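Local atomic coordinates of mevalonate kinase, putative (Leishmania major, PDB entry 2HFS), a protein that probably phosphorylates (R)-mevalonate at the expense of ATP, giving (R)-5-phosphomevalonate in an early step of isoprenoid and sterol biosynthesis. Residues Ala34-Gly40 / Gly165-Arg171; Ser155-Thr160 / Lys176-Lys180; Ile182-Leu188 / Thr323-Ala329. All blocks are in the same frame, centred on the assembly; numbering follows the deposited sequence.

From the N terminus, A34-G40 comes first; interaction 1 pairs it with G165-R171 and closes a long loop that holds much of the N-terminal half of the chain. Within that loop lies S155-T160, whose partner K176-K180 follows R171, so interactions 1 and 2 cross; interaction 2 closes a short loop of 15 residues. They meet directly: strand 166-172 neighbours strand 177-182 in one sheet, and the rings of Y170 and F179 touch. Interaction 3 opens only afterwards, at I182, and closes a second long loop at the C-terminal tail. It brings together strands 188-194 and 318-324, first and last in chain order of the C-terminal sheet, and I182 and V324 pack back against interaction 1.

Interaction 1: Ala34-Gly40 / Gly165-Arg171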
ATOM      1  N   ALA A  34     -10.861  -6.409 -13.704  1.00 17.58           N
ATOM      2  CA  ALA A  34     -11.790  -5.503 -13.030  1.00 17.30           C
ATOM      3  C   ALA A  34     -11.050  -4.242 -12.616  1.00 16.92           C
ATOM      4  O   ALA A  34      -9.836  -4.256 -12.465  1.00 18.55           O
ATOM      5  CB  ALA A  34     -12.416  -6.194 -11.817  1.00 17.26           C
ATOM      6  N   GLU A  35     -11.771  -3.144 -12.454  1.00 16.81           N
ATOM      7  CA  GLU A  35     -11.155  -1.909 -11.967  1.00 15.89           C
ATOM      8  C   GLU A  35     -10.954  -2.027 -10.454  1.00 14.16           C
ATOM      9  O   GLU A  35     -11.763  -2.655  -9.768  1.00 13.59           O
ATOM     10  CB  GLU A  35     -12.033  -0.699 -12.277  1.00 15.37           C
ATOM     11  CG  GLU A  35     -12.442  -0.528 -13.743  1.00 15.70           C
ATOM     12  CD  GLU A  35     -13.169   0.782 -14.008  1.00 18.12           C
ATOM     13  OE1 GLU A  35     -13.557   1.492 -13.054  1.00 23.54           O
ATOM     14  OE2 GLU A  35     -13.358   1.121 -15.187  1.00 22.65           O
ATOM     15  N   ALA A  36      -9.874  -1.433  -9.949  1.00 13.65           N
ATOM     16  CA  ALA A  36      -9.581  -1.412  -8.514  1.00 12.69           C
ATOM     17  C   ALA A  36      -9.390   0.026  -8.022  1.00 12.57           C
ATOM     18  O   ALA A  36      -9.019   0.911  -8.787  1.00 14.70           O
ATOM     19  CB  ALA A  36      -8.345  -2.272  -8.197  1.00 12.47           C
ATOM     20  N   ILE A  37      -9.690   0.264  -6.753  1.00 12.10           N
ATOM     21  CA  ILE A  37      -9.469   1.562  -6.157  1.00 13.18           C
ATOM     22  C   ILE A  37      -8.436   1.360  -5.059  1.00 12.51           C
ATOM     23  O   ILE A  37      -8.651   0.602  -4.104  1.00 10.33           O
ATOM     24  CB  ILE A  37     -10.794   2.210  -5.634  1.00 11.14           C
ATOM     25  CG1 ILE A  37     -11.838   2.343  -6.766  1.00 15.20           C
ATOM     26  CG2 ILE A  37     -10.508   3.584  -4.978  1.00 15.17           C
ATOM     27  CD1 ILE A  37     -13.264   2.843  -6.322  1.00 12.39           C
ATOM     28  N   VAL A  38      -7.301   2.024  -5.237  1.00 12.86           N
ATOM     29  CA  VAL A  38      -6.207   1.992  -4.286  1.00 11.73           C
ATOM     30  C   VAL A  38      -6.022   3.375  -3.673  1.00 13.75           C
ATOM     31  O   VAL A  38      -6.194   4.412  -4.340  1.00 13.03           O
ATOM     32  CB  VAL A  38      -4.892   1.511  -4.935  1.00 14.46           C
ATOM     33  CG1 VAL A  38      -3.780   1.452  -3.904  1.00 13.78           C
ATOM     34  CG2 VAL A  38      -5.079   0.143  -5.583  1.00 12.99           C
ATOM     35  N   ALA A  39      -5.687   3.384  -2.392  1.00 12.72           N
ATOM     36  CA  ALA A  39      -5.590   4.623  -1.668  1.00 13.72           C
ATOM     37  C   ALA A  39      -4.170   4.792  -1.175  1.00 15.07           C
ATOM     38  O   ALA A  39      -3.669   3.956  -0.405  1.00 16.12           O
ATOM     39  CB  ALA A  39      -6.570   4.628  -0.533  1.00 15.29           C
ATOM     40  N   GLY A  40      -3.512   5.844  -1.645  1.00 13.06           N
ATOM     41  CA  GLY A  40      -2.214   6.245  -1.108  1.00 13.32           C
ATOM     42  C   GLY A  40      -2.450   7.143   0.087  1.00 14.43           C
ATOM     43  O   GLY A  40      -2.963   8.264  -0.057  1.00 16.31           O
ATOM     44  N   GLY A 165       0.347   9.288  -4.106  1.00 11.21           N
ATOM     45  CA  GLY A 165      -0.676   9.426  -3.055  1.00 12.99           C
ATOM     46  C   GLY A 165      -2.103   9.549  -3.593  1.00 13.62           C
ATOM     47  O   GLY A 165      -2.329   9.450  -4.805  1.00 14.01           O
ATOM     48  N   GLY A 166      -3.059   9.752  -2.688  1.00 15.45           N
ATOM     49  CA  GLY A 166      -4.461   9.995  -3.063  1.00 16.41           C
ATOM     50  C   GLY A 166      -5.189   8.730  -3.488  1.00 15.08           C
ATOM     51  O   GLY A 166      -4.716   7.637  -3.234  1.00 16.44           O
ATOM     52  N   LEU A 167      -6.360   8.880  -4.099  1.00 14.77           N
ATOM     53  CA  LEU A 167      -7.088   7.741  -4.633  1.00 14.39           C
ATOM     54  C   LEU A 167      -6.678   7.522  -6.070  1.00 14.51           C
ATOM     55  O   LEU A 167      -6.413   8.484  -6.806  1.00 13.42           O
ATOM     56  CB  LEU A 167      -8.596   7.953  -4.546  1.00 15.44           C
ATOM     57  CG  LEU A 167      -9.221   8.084  -3.164  1.00 17.51           C
ATOM     58  CD1 LEU A 167     -10.729   8.166  -3.315  1.00 16.20           C
ATOM     59  CD2 LEU A 167      -8.842   6.941  -2.209  1.00 18.18           C
ATOM     60  N   ILE A 168      -6.623   6.253  -6.455  1.00 15.21           N
ATOM     61  CA  ILE A 168      -6.061   5.835  -7.733  1.00 15.33           C
ATOM     62  C   ILE A 168      -6.877   4.693  -8.308  1.00 16.05           C
ATOM     63  O   ILE A 168      -7.090   3.676  -7.645  1.00 13.69           O
ATOM     64  CB  ILE A 168      -4.586   5.422  -7.557  1.00 15.23           C
ATOM     65  CG1 ILE A 168      -3.760   6.645  -7.133  1.00 14.88           C
ATOM     66  CG2 ILE A 168      -4.019   4.747  -8.839  1.00 17.32           C
ATOM     67  CD1 ILE A 168      -2.294   6.386  -6.913  1.00 19.95           C
ATOM     68  N   LEU A 169      -7.313   4.878  -9.552  1.00 17.73           N
ATOM     69  CA  LEU A 169      -7.990   3.833 -10.304  1.00 18.41           C
ATOM     70  C   LEU A 169      -6.943   2.950 -10.969  1.00 20.86           C
ATOM     71  O   LEU A 169      -6.081   3.437 -11.713  1.00 22.11           O
ATOM     72  CB  LEU A 169      -8.927   4.453 -11.348  1.00 19.03           C
ATOM     73  CG  LEU A 169     -10.009   3.581 -11.996  1.00 16.15           C
ATOM     74  CD1 LEU A 169     -11.079   3.167 -10.967  1.00 12.33           C
ATOM     75  CD2 LEU A 169     -10.641   4.348 -13.157  1.00 16.72           C
ATOM     76  N   TYR A 170      -7.031   1.652 -10.693  1.00 22.11           N
ATOM     77  CA  TYR A 170      -6.024   0.667 -11.079  1.00 24.50           C
ATOM     78  C   TYR A 170      -6.684  -0.457 -11.853  1.00 25.72           C
ATOM     79  O   TYR A 170      -7.612  -1.100 -11.364  1.00 25.29           O
ATOM     80  CB  TYR A 170      -5.316   0.169  -9.805  1.00 25.80           C
ATOM     81  CG  TYR A 170      -4.665  -1.221  -9.768  1.00 27.43           C
ATOM     82  CD1 TYR A 170      -4.760  -1.995  -8.609  1.00 27.62           C
ATOM     83  CD2 TYR A 170      -3.914  -1.728 -10.831  1.00 26.43           C
ATOM     84  CE1 TYR A 170      -4.164  -3.239  -8.512  1.00 30.12           C
ATOM     85  CE2 TYR A 170      -3.301  -2.984 -10.744  1.00 28.79           C
ATOM     86  CZ  TYR A 170      -3.435  -3.730  -9.576  1.00 28.73           C
ATOM     87  OH  TYR A 170      -2.853  -4.976  -9.444  1.00 31.47           O
ATOM     88  N   ARG A 171      -6.234  -0.657 -13.090  1.00 27.59           N
ATOM     89  CA  ARG A 171      -6.758  -1.748 -13.912  1.00 30.00           C
ATOM     90  C   ARG A 171      -5.727  -2.299 -14.887  1.00 31.53           C
ATOM     91  O   ARG A 171      -4.842  -1.578 -15.349  1.00 31.17           O
ATOM     92  CB  ARG A 171      -8.038  -1.327 -14.648  1.00 30.21           C
ATOM     93  CG  ARG A 171      -7.884  -0.193 -15.638  1.00 30.19           C
ATOM     94  CD  ARG A 171      -9.150   0.094 -16.429  1.00 32.96           C
ATOM     95  NE  ARG A 171      -9.435  -0.960 -17.400  1.00 36.45           N
ATOM     96  CZ  ARG A 171     -10.610  -1.149 -17.995  1.00 37.91           C
ATOM     97  NH1 ARG A 171     -11.644  -0.363 -17.717  1.00 37.42           N
ATOM     98  NH2 ARG A 171     -10.756  -2.141 -18.862  1.00 37.34           N
TER
HETATM   99  O   HOH W   1     -11.615   2.417 -16.450  1.00 25.29           O
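The ring of Y170 is met obliquely at CD1 by two methyl groups of the neighbouring strand: A36 CB lies 3.6 Å from Y170 CD1, and V38 CG2 lies 3.7 Å from the same atom. The V38 branch that reaches the ring, CG2, stands beside the backbone N and anti to the carbonyl carbon. Outside the pair, the ring of F179 meets Y170 with the planes about 25° apart. A second pair of flat groups sits at the partly exposed end of the pairing. The carboxylate of E35 and the guanidinium of R171 are turned 58° against each other, and their salt bridge is long, 3.4 Å from E35 OE2 to R171 NH1. A water also bridges the two, accepting from NH1 and lying unusually close to OE2, while the other carboxylate oxygen, OE1, forms a salt bridge with R234 of helix 216-239.

Strands 36-40 and 166-171 are antiparallel neighbours in the mixed sheet of the N-terminal domain of the GHMP kinase fold. A36, V38 and G40 form hydrogen-bonded pairs with Y170, I168 and G166, each exchanging two backbone bonds; V38 N to I168 O, 2.9 Å, is almost straight. I37, A39, L167 and L169 point to the face opposite that of A36, V38, I168 and Y170, and helix 216-239 packs on L167 and L169. There A39 CB touches L167 CD2 at 3.6 Å. At the far end, G165 leaves helix 157-164 with positive phi, and its CA comes within 4.0 Å of G40 CA, an approach that leaves no room for a side chain on G40.

Interaction 2: Ser155-Thr160 / Lys176-Lys180; sequences SGADNT and KSVFK
T160 sits over one face of the F179 ring, clasping the start of helix 157-164 to strand 177-182, the second strand of a beta hairpin in the N-terminal domain of this GHMP kinase. The CH-pi contact is nearly perpendicular: T160 CB stands 4.2 Å from the centroid of the F179 ring, only 6° off its normal. From there the two branches spread over different parts of the ring. OG1 hangs over the rim, 3.6 Å from F179 CE1, whereas CG2, anti to the backbone N of T160, leans back toward the root of the ring and lies 3.8 Å from F179 CG.

The far end of the ring reaches the first turn of the helix. F179 CZ comes within 3.4 Å of A157 N, approaching obliquely, and A157 CB packs on F179 CE2 at 3.9 Å. At G156, the N-cap residue, the backbone angles (phi 119°) would press a CB against the carbonyl O of S155, which calls for glycine; the carbonyl carbon of G156 also lies close to CZ. The oxygen of that carbonyl is gripped twice by T160, through its N and through OG1, a bond that fixes the threonine's rotation over the ring; OG1 is also bound by N140. Near the plane of the ring, at its edge, lies S155 O, which receives a hydrogen bond of 2.8 Å from S177 OG, with the hydroxyl tilted 35° out of the carbonyl plane.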
ATOM      1  N   SER A 155       2.918  -5.491  -9.343  1.00 32.18           N
ATOM      2  CA  SER A 155       1.904  -5.131 -10.330  1.00 30.22           C
ATOM      3  C   SER A 155       2.066  -3.667 -10.732  1.00 28.14           C
ATOM      4  O   SER A 155       1.757  -3.283 -11.859  1.00 29.25           O
ATOM      5  CB  SER A 155       0.511  -5.329  -9.738  1.00 29.89           C
ATOM      6  OG  SER A 155       0.355  -4.558  -8.560  1.00 31.17           O
ATOM      7  N   GLY A 156       2.550  -2.863  -9.791  1.00 25.37           N
ATOM      8  CA  GLY A 156       2.692  -1.430  -9.987  1.00 22.15           C
ATOM      9  C   GLY A 156       1.886  -0.578  -9.016  1.00 20.49           C
ATOM     10  O   GLY A 156       2.210   0.598  -8.809  1.00 19.77           O
ATOM     11  N   ALA A 157       0.843  -1.152  -8.417  1.00 18.17           N
ATOM     12  CA  ALA A 157      -0.061  -0.365  -7.571  1.00 16.96           C
ATOM     13  C   ALA A 157       0.598   0.177  -6.316  1.00 16.36           C
ATOM     14  O   ALA A 157       0.222   1.248  -5.846  1.00 14.68           O
ATOM     15  CB  ALA A 157      -1.338  -1.135  -7.223  1.00 18.31           C
ATOM     16  N   ASP A 158       1.578  -0.543  -5.774  1.00 15.15           N
ATOM     17  CA  ASP A 158       2.206  -0.084  -4.537  1.00 15.74           C
ATOM     18  C   ASP A 158       3.106   1.126  -4.790  1.00 14.33           C
ATOM     19  O   ASP A 158       2.983   2.136  -4.104  1.00 13.75           O
ATOM     20  CB  ASP A 158       2.982  -1.204  -3.843  1.00 15.10           C
ATOM     21  CG  ASP A 158       2.082  -2.286  -3.274  1.00 19.55           C
ATOM     22  OD1 ASP A 158       0.851  -2.319  -3.581  1.00 19.95           O
ATOM     23  OD2 ASP A 158       2.538  -3.166  -2.505  1.00 22.50           O
ATOM     24  N   ASN A 159       3.994   1.024  -5.781  1.00 14.15           N
ATOM     25  CA  ASN A 159       4.854   2.149  -6.144  1.00 12.99           C
ATOM     26  C   ASN A 159       4.071   3.354  -6.635  1.00 12.17           C
ATOM     27  O   ASN A 159       4.418   4.493  -6.325  1.00 12.94           O
ATOM     28  CB  ASN A 159       5.976   1.775  -7.127  1.00 12.47           C
ATOM     29  CG  ASN A 159       5.506   0.932  -8.293  1.00 15.38           C
ATOM     30  OD1 ASN A 159       5.437  -0.305  -8.199  1.00 15.47           O
ATOM     31  ND2 ASN A 159       5.242   1.581  -9.427  1.00 13.38           N
ATOM     32  N   THR A 160       3.001   3.108  -7.378  1.00 12.29           N
ATOM     33  CA  THR A 160       2.238   4.216  -7.928  1.00 11.63           C
ATOM     34  C   THR A 160       1.534   4.985  -6.791  1.00 10.81           C
ATOM     35  O   THR A 160       1.546   6.221  -6.756  1.00 10.80           O
ATOM     36  CB  THR A 160       1.246   3.705  -9.007  1.00 12.56           C
ATOM     37  OG1 THR A 160       1.980   3.127 -10.105  1.00 14.10           O
ATOM     38  CG2 THR A 160       0.533   4.880  -9.664  1.00 13.43           C
ATOM     39  N   LYS A 176      -1.594  -4.308 -19.660  1.00 40.10           N
ATOM     40  CA  LYS A 176      -0.695  -3.957 -18.562  1.00 39.41           C
ATOM     41  C   LYS A 176      -1.448  -3.165 -17.499  1.00 38.17           C
ATOM     42  O   LYS A 176      -2.608  -2.807 -17.694  1.00 38.13           O
ATOM     43  CB  LYS A 176       0.525  -3.169 -19.061  1.00 40.29           C
ATOM     44  CG  LYS A 176       0.259  -1.715 -19.470  1.00 40.96           C
ATOM     45  CD  LYS A 176       1.417  -0.820 -19.027  1.00 41.72           C
ATOM     46  CE  LYS A 176       1.463   0.509 -19.786  1.00 42.51           C
ATOM     47  NZ  LYS A 176       2.277   0.438 -21.040  1.00 41.98           N
ATOM     48  N   SER A 177      -0.789  -2.901 -16.376  1.00 36.65           N
ATOM     49  CA  SER A 177      -1.356  -2.054 -15.332  1.00 34.61           C
ATOM     50  C   SER A 177      -1.494  -0.617 -15.829  1.00 33.26           C
ATOM     51  O   SER A 177      -0.546  -0.047 -16.379  1.00 32.55           O
ATOM     52  CB  SER A 177      -0.494  -2.112 -14.068  1.00 35.00           C
ATOM     53  OG  SER A 177      -0.551  -3.404 -13.479  1.00 34.73           O
ATOM     54  N   VAL A 178      -2.695  -0.065 -15.664  1.00 30.96           N
ATOM     55  CA  VAL A 178      -3.005   1.318 -16.037  1.00 28.71           C
ATOM     56  C   VAL A 178      -3.549   2.040 -14.807  1.00 27.87           C
ATOM     57  O   VAL A 178      -4.414   1.504 -14.106  1.00 26.89           O
ATOM     58  CB  VAL A 178      -4.013   1.379 -17.228  1.00 29.26           C
ATOM     59  CG1 VAL A 178      -4.859   2.657 -17.204  1.00 26.88           C
ATOM     60  CG2 VAL A 178      -3.273   1.265 -18.543  1.00 26.19           C
ATOM     61  N   PHE A 179      -3.009   3.231 -14.545  1.00 26.32           N
ATOM     62  CA  PHE A 179      -3.365   4.026 -13.374  1.00 25.98           C
ATOM     63  C   PHE A 179      -3.797   5.450 -13.720  1.00 24.45           C
ATOM     64  O   PHE A 179      -3.171   6.117 -14.536  1.00 23.57           O
ATOM     65  CB  PHE A 179      -2.188   4.088 -12.395  1.00 25.31           C
ATOM     66  CG  PHE A 179      -1.674   2.740 -11.960  1.00 27.08           C
ATOM     67  CD1 PHE A 179      -0.548   2.186 -12.556  1.00 26.32           C
ATOM     68  CD2 PHE A 179      -2.308   2.033 -10.934  1.00 28.66           C
ATOM     69  CE1 PHE A 179      -0.063   0.947 -12.156  1.00 27.39           C
ATOM     70  CE2 PHE A 179      -1.832   0.795 -10.529  1.00 26.74           C
ATOM     71  CZ  PHE A 179      -0.713   0.247 -11.139  1.00 25.48           C
ATOM     72  N   LYS A 180      -4.867   5.914 -13.082  1.00 25.36           N
ATOM     73  CA  LYS A 180      -5.260   7.325 -13.148  1.00 24.63           C
ATOM     74  C   LYS A 180      -5.785   7.804 -11.804  1.00 24.69           C
ATOM     75  O   LYS A 180      -6.348   7.016 -11.048  1.00 25.70           O
ATOM     76  CB  LYS A 180      -6.286   7.593 -14.261  1.00 25.80           C
ATOM     77  CG  LYS A 180      -7.245   6.452 -14.570  1.00 26.81           C
ATOM     78  CD  LYS A 180      -7.725   6.540 -16.035  1.00 30.26           C
ATOM     79  CE  LYS A 180      -7.963   5.152 -16.650  1.00 29.37           C
ATOM     80  NZ  LYS A 180      -9.332   4.615 -16.374  1.00 29.43           N
TER

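Interaction 3: Ile182-Leu188 / Thr323-Ala329; sequences IAFQQRL and TVQPSAA
F184 and S327 hold the two segments together through a reciprocal pair of bonds. The amide of F184 donates to S327 OG at 2.8 Å and almost in line, and in return S327 N donates to F184 O at 2.9 Å. The serine hydroxyl can take this place because OG lies between its own backbone N and carbonyl carbon (chi1 62°), turned back toward the 182-188 segment. Nearer the end of the tail, A329 O is met by the Q185 side chain, which runs out extended beyond CG and donates from NE2 at 3.0 Å. That bond is well directed, with the acceptor in the plane of the glutamine amide and the donor on a lone pair of the carbonyl. The CB of Q186 points away from the 323-329 segment, and its NE2 is satisfied by G240 O outside the contact.

Between these polar points P326 wedges against the loop backbone, its CG 3.5 Å from R187 N. Beyond it a single antiparallel hydrogen-bonded pair, L188 with V324, begins the strand pairing: L188 N donates to V324 O, and V324 N returns a bond of 3.1 Å to L188 O, set on a lone pair. The same L188 oxygen receives a CA-H contact from T323. The side chains of L188 and V324 lie alongside each other and point the same way, with L188 CD2 3.7 Å from V324 CB, and both pack on L167 of the N-terminal sheet. T323 is tied to strand 36-52 as well, its N bound by E43 and its OG1 by S42. L188 and V324 mark where the first and last strands in chain order of the C-terminal sheet run side by side; its order, 280-284, 291-296, 188-194, 318-324, is that of the ferredoxin-like domain of GHMP kinases.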
ATOM      1  N   ILE A 182      -8.088   9.727  -8.955  1.00 23.21           N
ATOM      2  CA  ILE A 182      -9.502   9.877  -8.717  1.00 22.36           C
ATOM      3  C   ILE A 182      -9.701  11.138  -7.897  1.00 24.47           C
ATOM      4  O   ILE A 182      -9.230  11.238  -6.759  1.00 22.93           O
ATOM      5  CB  ILE A 182     -10.076   8.634  -7.967  1.00 23.01           C
ATOM      6  CG1 ILE A 182      -9.980   7.384  -8.832  1.00 19.46           C
ATOM      7  CG2 ILE A 182     -11.518   8.888  -7.522  1.00 20.54           C
ATOM      8  CD1 ILE A 182     -10.255   6.076  -8.087  1.00 22.06           C
ATOM      9  N   ALA A 183     -10.393  12.110  -8.488  1.00 25.53           N
ATOM     10  CA  ALA A 183     -10.757  13.335  -7.772  1.00 27.58           C
ATOM     11  C   ALA A 183     -11.763  13.061  -6.646  1.00 28.28           C
ATOM     12  O   ALA A 183     -12.750  12.345  -6.842  1.00 29.85           O
ATOM     13  CB  ALA A 183     -11.300  14.390  -8.757  1.00 27.90           C
ATOM     14  N   PHE A 184     -11.493  13.614  -5.463  1.00 28.90           N
ATOM     15  CA  PHE A 184     -12.342  13.422  -4.279  1.00 28.97           C
ATOM     16  C   PHE A 184     -12.202  14.604  -3.320  1.00 29.01           C
ATOM     17  O   PHE A 184     -11.085  15.078  -3.081  1.00 29.10           O
ATOM     18  CB  PHE A 184     -12.019  12.094  -3.568  1.00 29.01           C
ATOM     19  CG  PHE A 184     -13.065  11.674  -2.575  1.00 30.16           C
ATOM     20  CD1 PHE A 184     -12.765  11.586  -1.224  1.00 30.38           C
ATOM     21  CD2 PHE A 184     -14.368  11.392  -2.986  1.00 30.15           C
ATOM     22  CE1 PHE A 184     -13.746  11.211  -0.299  1.00 29.97           C
ATOM     23  CE2 PHE A 184     -15.355  11.025  -2.059  1.00 28.31           C
ATOM     24  CZ  PHE A 184     -15.037  10.931  -0.721  1.00 29.99           C
ATOM     25  N   GLN A 185     -13.322  15.074  -2.769  1.00 27.87           N
ATOM     26  CA  GLN A 185     -13.342  16.347  -2.016  1.00 28.20           C
ATOM     27  C   GLN A 185     -13.529  16.207  -0.501  1.00 28.21           C
ATOM     28  O   GLN A 185     -13.780  17.201   0.196  1.00 28.15           O
ATOM     29  CB  GLN A 185     -14.420  17.286  -2.575  1.00 28.92           C
ATOM     30  CG  GLN A 185     -14.171  17.788  -3.989  1.00 27.32           C
ATOM     31  CD  GLN A 185     -15.415  18.378  -4.606  1.00 29.64           C
ATOM     32  OE1 GLN A 185     -16.350  17.651  -4.952  1.00 30.43           O
ATOM     33  NE2 GLN A 185     -15.441  19.697  -4.741  1.00 30.56           N
ATOM     34  N   GLN A 186     -13.409  14.979  -0.003  1.00 27.35           N
ATOM     35  CA  GLN A 186     -13.611  14.661   1.410  1.00 27.94           C
ATOM     36  C   GLN A 186     -12.444  13.853   1.992  1.00 26.25           C
ATOM     37  O   GLN A 186     -11.878  13.014   1.308  1.00 27.59           O
ATOM     38  CB  GLN A 186     -14.897  13.847   1.567  1.00 27.67           C
ATOM     39  CG  GLN A 186     -16.129  14.655   1.910  1.00 30.12           C
ATOM     40  CD  GLN A 186     -17.316  13.760   2.145  1.00 30.88           C
ATOM     41  OE1 GLN A 186     -17.737  13.548   3.288  1.00 32.61           O
ATOM     42  NE2 GLN A 186     -17.841  13.202   1.071  1.00 30.75           N
ATOM     43  N   ARG A 187     -12.101  14.101   3.255  1.00 25.43           N
ATOM     44  CA  ARG A 187     -11.124  13.259   3.973  1.00 23.83           C
ATOM     45  C   ARG A 187     -11.722  11.864   4.236  1.00 22.27           C
ATOM     46  O   ARG A 187     -12.903  11.751   4.568  1.00 21.34           O
ATOM     47  CB  ARG A 187     -10.764  13.916   5.302  1.00 24.14           C
ATOM     48  CG  ARG A 187      -9.389  13.616   5.850  1.00 24.50           C
ATOM     49  CD  ARG A 187      -9.116  14.286   7.199  1.00 25.82           C
ATOM     50  NE  ARG A 187      -9.001  15.748   7.108  1.00 28.98           N
ATOM     51  CZ  ARG A 187      -8.919  16.581   8.149  1.00 29.04           C
ATOM     52  NH1 ARG A 187      -8.951  16.122   9.396  1.00 29.20           N
ATOM     53  NH2 ARG A 187      -8.810  17.888   7.941  1.00 29.37           N
ATOM     54  N   LEU A 188     -10.908  10.825   4.090  1.00 18.93           N
ATOM     55  CA  LEU A 188     -11.251   9.472   4.500  1.00 17.30           C
ATOM     56  C   LEU A 188     -10.530   9.191   5.825  1.00 16.54           C
ATOM     57  O   LEU A 188      -9.319   9.212   5.885  1.00 15.46           O
ATOM     58  CB  LEU A 188     -10.758   8.461   3.451  1.00 18.07           C
ATOM     59  CG  LEU A 188     -11.558   7.983   2.243  1.00 19.82           C
ATOM     60  CD1 LEU A 188     -12.559   8.944   1.726  1.00 21.56           C
ATOM     61  CD2 LEU A 188     -10.740   7.366   1.138  1.00 18.16           C
ATOM     62  N   THR A 323      -5.121   8.094   7.204  1.00 13.33           N
ATOM     63  CA  THR A 323      -6.071   8.947   6.463  1.00 15.59           C
ATOM     64  C   THR A 323      -5.726   9.058   4.985  1.00 15.32           C
ATOM     65  O   THR A 323      -4.567   8.936   4.571  1.00 15.10           O
ATOM     66  CB  THR A 323      -6.170  10.383   7.041  1.00 15.56           C
ATOM     67  OG1 THR A 323      -4.911  11.045   6.892  1.00 20.95           O
ATOM     68  CG2 THR A 323      -6.436  10.405   8.552  1.00 17.11           C
ATOM     69  N   VAL A 324      -6.759   9.296   4.189  1.00 15.97           N
ATOM     70  CA  VAL A 324      -6.587   9.664   2.809  1.00 16.41           C
ATOM     71  C   VAL A 324      -6.983  11.122   2.632  1.00 18.42           C
ATOM     72  O   VAL A 324      -8.055  11.563   3.060  1.00 18.36           O
ATOM     73  CB  VAL A 324      -7.388   8.778   1.857  1.00 16.33           C
ATOM     74  CG1 VAL A 324      -7.096   9.171   0.414  1.00 17.90           C
ATOM     75  CG2 VAL A 324      -7.069   7.311   2.106  1.00 14.95           C
ATOM     76  N   GLN A 325      -6.089  11.858   1.986  1.00 19.59           N
ATOM     77  CA  GLN A 325      -6.261  13.281   1.800  1.00 20.70           C
ATOM     78  C   GLN A 325      -7.125  13.554   0.571  1.00 21.50           C
ATOM     79  O   GLN A 325      -7.002  12.847  -0.434  1.00 21.04           O
ATOM     80  CB  GLN A 325      -4.887  13.906   1.625  1.00 20.88           C
ATOM     81  CG  GLN A 325      -4.851  15.371   1.951  1.00 20.45           C
ATOM     82  CD  GLN A 325      -3.525  15.985   1.588  1.00 21.92           C
ATOM     83  OE1 GLN A 325      -3.425  17.207   1.436  1.00 16.24           O
ATOM     84  NE2 GLN A 325      -2.495  15.136   1.431  1.00 19.25           N
ATOM     85  N   PRO A 326      -7.998  14.561   0.650  1.00 23.23           N
ATOM     86  CA  PRO A 326      -8.777  14.992  -0.510  1.00 24.38           C
ATOM     87  C   PRO A 326      -7.873  15.573  -1.580  1.00 26.24           C
ATOM     88  O   PRO A 326      -6.897  16.249  -1.261  1.00 26.03           O
ATOM     89  CB  PRO A 326      -9.670  16.103   0.047  1.00 24.20           C
ATOM     90  CG  PRO A 326      -9.660  15.902   1.527  1.00 24.53           C
ATOM     91  CD  PRO A 326      -8.317  15.359   1.848  1.00 22.79           C
ATOM     92  N   SER A 327      -8.209  15.301  -2.834  1.00 27.55           N
ATOM     93  CA  SER A 327      -7.442  15.775  -3.977  1.00 29.43           C
ATOM     94  C   SER A 327      -7.639  17.273  -4.230  1.00 30.04           C
ATOM     95  O   SER A 327      -6.740  17.943  -4.729  1.00 30.79           O
ATOM     96  CB  SER A 327      -7.852  14.992  -5.219  1.00 30.20           C
ATOM     97  OG  SER A 327      -9.225  15.217  -5.515  1.00 30.15           O
ATOM     98  N   ALA A 328      -8.824  17.779  -3.889  1.00 30.34           N
ATOM     99  CA  ALA A 328      -9.225  19.148  -4.200  1.00 30.75           C
ATOM    100  C   ALA A 328     -10.051  19.766  -3.078  1.00 31.09           C
ATOM    101  O   ALA A 328     -10.460  19.077  -2.137  1.00 30.19           O
ATOM    102  CB  ALA A 328     -10.011  19.178  -5.508  1.00 29.52           C
ATOM    103  N   ALA A 329     -10.293  21.070  -3.187  1.00 32.09           N
ATOM    104  CA  ALA A 329     -11.188  21.774  -2.275  1.00 31.97           C
ATOM    105  C   ALA A 329     -12.640  21.463  -2.635  1.00 32.37           C
ATOM    106  O   ALA A 329     -12.950  21.078  -3.773  1.00 32.51           O
ATOM    107  CB  ALA A 329     -10.939  23.271  -2.333  1.00 32.72           C
TER